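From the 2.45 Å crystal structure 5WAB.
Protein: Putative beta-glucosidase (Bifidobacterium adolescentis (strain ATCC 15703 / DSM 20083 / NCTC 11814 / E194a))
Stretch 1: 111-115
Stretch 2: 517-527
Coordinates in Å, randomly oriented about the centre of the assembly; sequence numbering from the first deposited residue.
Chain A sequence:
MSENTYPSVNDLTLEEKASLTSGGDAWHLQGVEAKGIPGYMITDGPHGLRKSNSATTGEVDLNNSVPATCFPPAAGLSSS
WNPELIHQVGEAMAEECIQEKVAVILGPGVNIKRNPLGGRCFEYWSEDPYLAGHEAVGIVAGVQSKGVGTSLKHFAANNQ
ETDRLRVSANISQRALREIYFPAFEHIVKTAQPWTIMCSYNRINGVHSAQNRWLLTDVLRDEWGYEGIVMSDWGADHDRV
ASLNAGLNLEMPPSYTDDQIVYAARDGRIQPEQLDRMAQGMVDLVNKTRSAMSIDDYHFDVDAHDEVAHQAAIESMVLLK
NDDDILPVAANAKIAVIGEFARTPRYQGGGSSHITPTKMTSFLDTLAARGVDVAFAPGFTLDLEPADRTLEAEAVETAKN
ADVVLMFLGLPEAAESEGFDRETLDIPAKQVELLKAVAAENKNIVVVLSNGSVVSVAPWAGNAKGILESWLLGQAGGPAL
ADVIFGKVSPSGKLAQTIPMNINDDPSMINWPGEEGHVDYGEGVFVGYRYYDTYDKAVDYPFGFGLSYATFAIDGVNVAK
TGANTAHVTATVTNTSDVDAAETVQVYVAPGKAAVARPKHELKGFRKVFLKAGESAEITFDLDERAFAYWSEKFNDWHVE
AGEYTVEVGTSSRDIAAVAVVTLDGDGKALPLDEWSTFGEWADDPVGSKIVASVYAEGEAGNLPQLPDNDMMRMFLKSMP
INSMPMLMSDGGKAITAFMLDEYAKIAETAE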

# COMPACT_ATOMS: atom_id res chain seq x y z
N ASN A 111 -1.64 3.49 4.71
CA ASN A 111 -2.96 4.09 4.80
C ASN A 111 -3.88 3.56 3.71
O ASN A 111 -3.46 3.33 2.57
CB ASN A 111 -2.88 5.61 4.71
CG ASN A 111 -2.12 6.23 5.87
OD1 ASN A 111 -1.05 6.79 5.69
ND2 ASN A 111 -2.69 6.12 7.06
N ILE A 112 -5.14 3.33 4.08
CA ILE A 112 -6.13 2.84 3.14
C ILE A 112 -6.41 3.89 2.08
O ILE A 112 -6.57 5.08 2.39
CB ILE A 112 -7.41 2.45 3.89
CG1 ILE A 112 -7.14 1.27 4.83
CG2 ILE A 112 -8.53 2.12 2.92
CD1 ILE A 112 -6.60 0.04 4.12
N LYS A 113 -6.46 3.47 0.82
CA LYS A 113 -6.87 4.34 -0.28
C LYS A 113 -8.39 4.39 -0.28
O LYS A 113 -9.08 3.68 -1.02
CB LYS A 113 -6.31 3.83 -1.60
CG LYS A 113 -4.81 3.69 -1.56
CD LYS A 113 -4.20 3.27 -2.88
CE LYS A 113 -2.73 2.96 -2.65
NZ LYS A 113 -1.96 2.61 -3.87
N ARG A 114 -8.93 5.22 0.62
CA ARG A 114 -10.37 5.41 0.71
C ARG A 114 -10.93 5.92 -0.60
O ARG A 114 -11.95 5.43 -1.09
CB ARG A 114 -10.70 6.36 1.86
CG ARG A 114 -12.11 6.91 1.85
CD ARG A 114 -12.31 7.80 3.07
NE ARG A 114 -13.69 8.26 3.22
CZ ARG A 114 -14.08 9.51 3.04
NH1 ARG A 114 -13.19 10.43 2.70
NH2 ARG A 114 -15.35 9.85 3.19
N ASN A 115 -10.27 6.92 -1.18
CA ASN A 115 -10.67 7.52 -2.44
C ASN A 115 -9.44 7.62 -3.34
O ASN A 115 -8.39 8.10 -2.89
CB ASN A 115 -11.28 8.90 -2.20
CG ASN A 115 -11.82 9.52 -3.46
OD1 ASN A 115 -11.06 9.83 -4.38
ND2 ASN A 115 -13.13 9.70 -3.52
N HIS A 517 -13.54 19.09 9.01
CA HIS A 517 -13.89 17.71 9.28
C HIS A 517 -14.35 17.01 8.01
O HIS A 517 -14.89 17.64 7.10
CB HIS A 517 -14.97 17.59 10.36
CG HIS A 517 -16.29 18.15 9.96
ND1 HIS A 517 -17.30 17.38 9.42
CD2 HIS A 517 -16.79 19.41 10.04
CE1 HIS A 517 -18.36 18.14 9.18
NE2 HIS A 517 -18.07 19.37 9.55
N VAL A 518 -14.13 15.70 7.96
CA VAL A 518 -14.61 14.85 6.88
C VAL A 518 -15.19 13.58 7.51
O VAL A 518 -14.50 12.87 8.25
CB VAL A 518 -13.50 14.51 5.86
CG1 VAL A 518 -12.24 13.99 6.55
CG2 VAL A 518 -14.00 13.55 4.81
N ASP A 519 -16.47 13.32 7.25
CA ASP A 519 -17.20 12.23 7.87
C ASP A 519 -17.15 10.99 6.98
O ASP A 519 -17.63 11.03 5.84
CB ASP A 519 -18.65 12.64 8.13
CG ASP A 519 -18.75 13.91 8.94
OD1 ASP A 519 -17.76 14.28 9.60
OD2 ASP A 519 -19.83 14.54 8.92
N TYR A 520 -16.57 9.91 7.48
CA TYR A 520 -16.47 8.67 6.70
C TYR A 520 -17.84 7.97 6.69
O TYR A 520 -18.03 6.89 7.25
CB TYR A 520 -15.38 7.77 7.25
CG TYR A 520 -13.97 8.23 6.97
CD1 TYR A 520 -13.68 9.56 6.63
CD2 TYR A 520 -12.91 7.34 7.06
CE1 TYR A 520 -12.37 9.96 6.38
CE2 TYR A 520 -11.61 7.73 6.81
CZ TYR A 520 -11.35 9.04 6.47
OH TYR A 520 -10.05 9.40 6.23
N GLY A 521 -18.79 8.61 6.00
CA GLY A 521 -20.16 8.15 6.03
C GLY A 521 -20.39 6.81 5.37
O GLY A 521 -21.42 6.18 5.62
N GLU A 522 -19.46 6.38 4.52
CA GLU A 522 -19.58 5.09 3.84
C GLU A 522 -19.30 3.91 4.77
O GLU A 522 -19.63 2.77 4.42
CB GLU A 522 -18.65 5.04 2.63
CG GLU A 522 -17.17 4.97 2.98
CD GLU A 522 -16.58 6.32 3.33
OE1 GLU A 522 -17.27 7.34 3.14
OE2 GLU A 522 -15.42 6.35 3.80
N GLY A 523 -18.71 4.16 5.94
CA GLY A 523 -18.48 3.10 6.91
C GLY A 523 -17.47 2.09 6.41
O GLY A 523 -16.41 2.46 5.88
N VAL A 524 -17.79 0.81 6.54
CA VAL A 524 -16.85 -0.21 6.07
C VAL A 524 -16.95 -0.44 4.57
O VAL A 524 -16.13 -1.18 4.02
CB VAL A 524 -17.04 -1.56 6.79
CG1 VAL A 524 -16.75 -1.41 8.29
CG2 VAL A 524 -18.43 -2.12 6.56
N PHE A 525 -17.90 0.21 3.88
CA PHE A 525 -18.12 -0.03 2.45
C PHE A 525 -17.21 0.90 1.65
O PHE A 525 -17.63 1.91 1.08
CB PHE A 525 -19.59 0.14 2.10
CG PHE A 525 -20.47 -0.89 2.75
CD1 PHE A 525 -20.63 -2.15 2.18
CD2 PHE A 525 -21.12 -0.63 3.95
CE1 PHE A 525 -21.43 -3.11 2.78
CE2 PHE A 525 -21.92 -1.58 4.56
CZ PHE A 525 -22.08 -2.82 3.97
N VAL A 526 -15.94 0.51 1.57
CA VAL A 526 -14.90 1.25 0.88
C VAL A 526 -14.46 0.44 -0.33
O VAL A 526 -14.21 -0.76 -0.21
CB VAL A 526 -13.71 1.54 1.81
CG1 VAL A 526 -12.59 2.23 1.06
CG2 VAL A 526 -14.17 2.38 2.99
N GLY A 527 -14.38 1.10 -1.48
CA GLY A 527 -13.88 0.43 -2.67
C GLY A 527 -14.79 -0.71 -3.09
O GLY A 527 -16.02 -0.60 -3.07
O HOH W 1 -14.82 3.88 -1.14
O HOH W 2 -10.25 10.99 3.64

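Two segments of one chain, more than 400 residues apart in sequence, meet around a single long side chain, that of Arg114. Stretch 1 (111-115) has no regular secondary structure; stretch 2 (517-527) begins as a strand and continues through a type I turn from Tyr520 to Gly523 and a type II' turn from Glu522 to Phe525. These turns are closed by the backbone hydrogen bonds Gly523 N to Tyr520 O (3.1 Å) and Phe525 N to Glu522 O (3.1 Å). Gly523 and Gly527 both have positive phi, a region that favours glycine. The nearest CA atoms across the stretches are those of Arg114 and Val526, 6.2 Å apart, and no direct backbone-to-backbone hydrogen bond joins the stretches. Instead, water 1 bridges them, donating to Arg114 O (3.3 Å) and accepting from Gly527 N (2.8 Å).

The CA-to-CB bond of Arg114 points sideways, yet its chain is extended, with chi1, chi2 and chi3 all t, so that the guanidinium reaches the residues of the strand and first turn. Its planar head is held in two ways at once. At its edge, Glu522 forms a salt bridge with two hydrogen bonds: Arg114 NE to Glu522 OE2 at 2.6 Å, nearly linear at 173°, and Arg114 NH2 to Glu522 OE1 at 3.2 Å, at 155°. Glu522 points toward stretch 1 from its CA and bends through chi1 p and chi2 m; chi3 of -9° sets the carboxylate so that each oxygen meets a different guanidinium nitrogen.

Over one face of the guanidinium lies the Tyr520 ring, with planes at 4° and centres 4.0 Å apart. This stack places the delocalised positive charge over the aromatic pi cloud, a cation-pi contact; Arg114 CZ is 3.6 Å from Tyr520 CD1. The arginine's aliphatic part shares the ring, since Arg114 CD sits 3.8 Å from the Tyr520 centroid in a CH-pi contact. Tyr520, with chi1 m, likewise starts sideways and brings its end nearer. Water 2 donates to Tyr520 OH (3.0 Å) and accepts a weak hydrogen bond from Arg114 NH1 (3.1 Å), linking the two side chains a second time.

Van der Waals contacts complete the packing. Val518, chi1 p, points toward stretch 1 and packs its CG2 methyl against the guanidinium, 3.9 Å from Arg114 NH1. Val526, chi1 t, directs CG1 to Arg114 CA (3.9 Å), while the same Val526 CG1 makes a looser apolar contact with Ile112 CG2 at 4.5 Å.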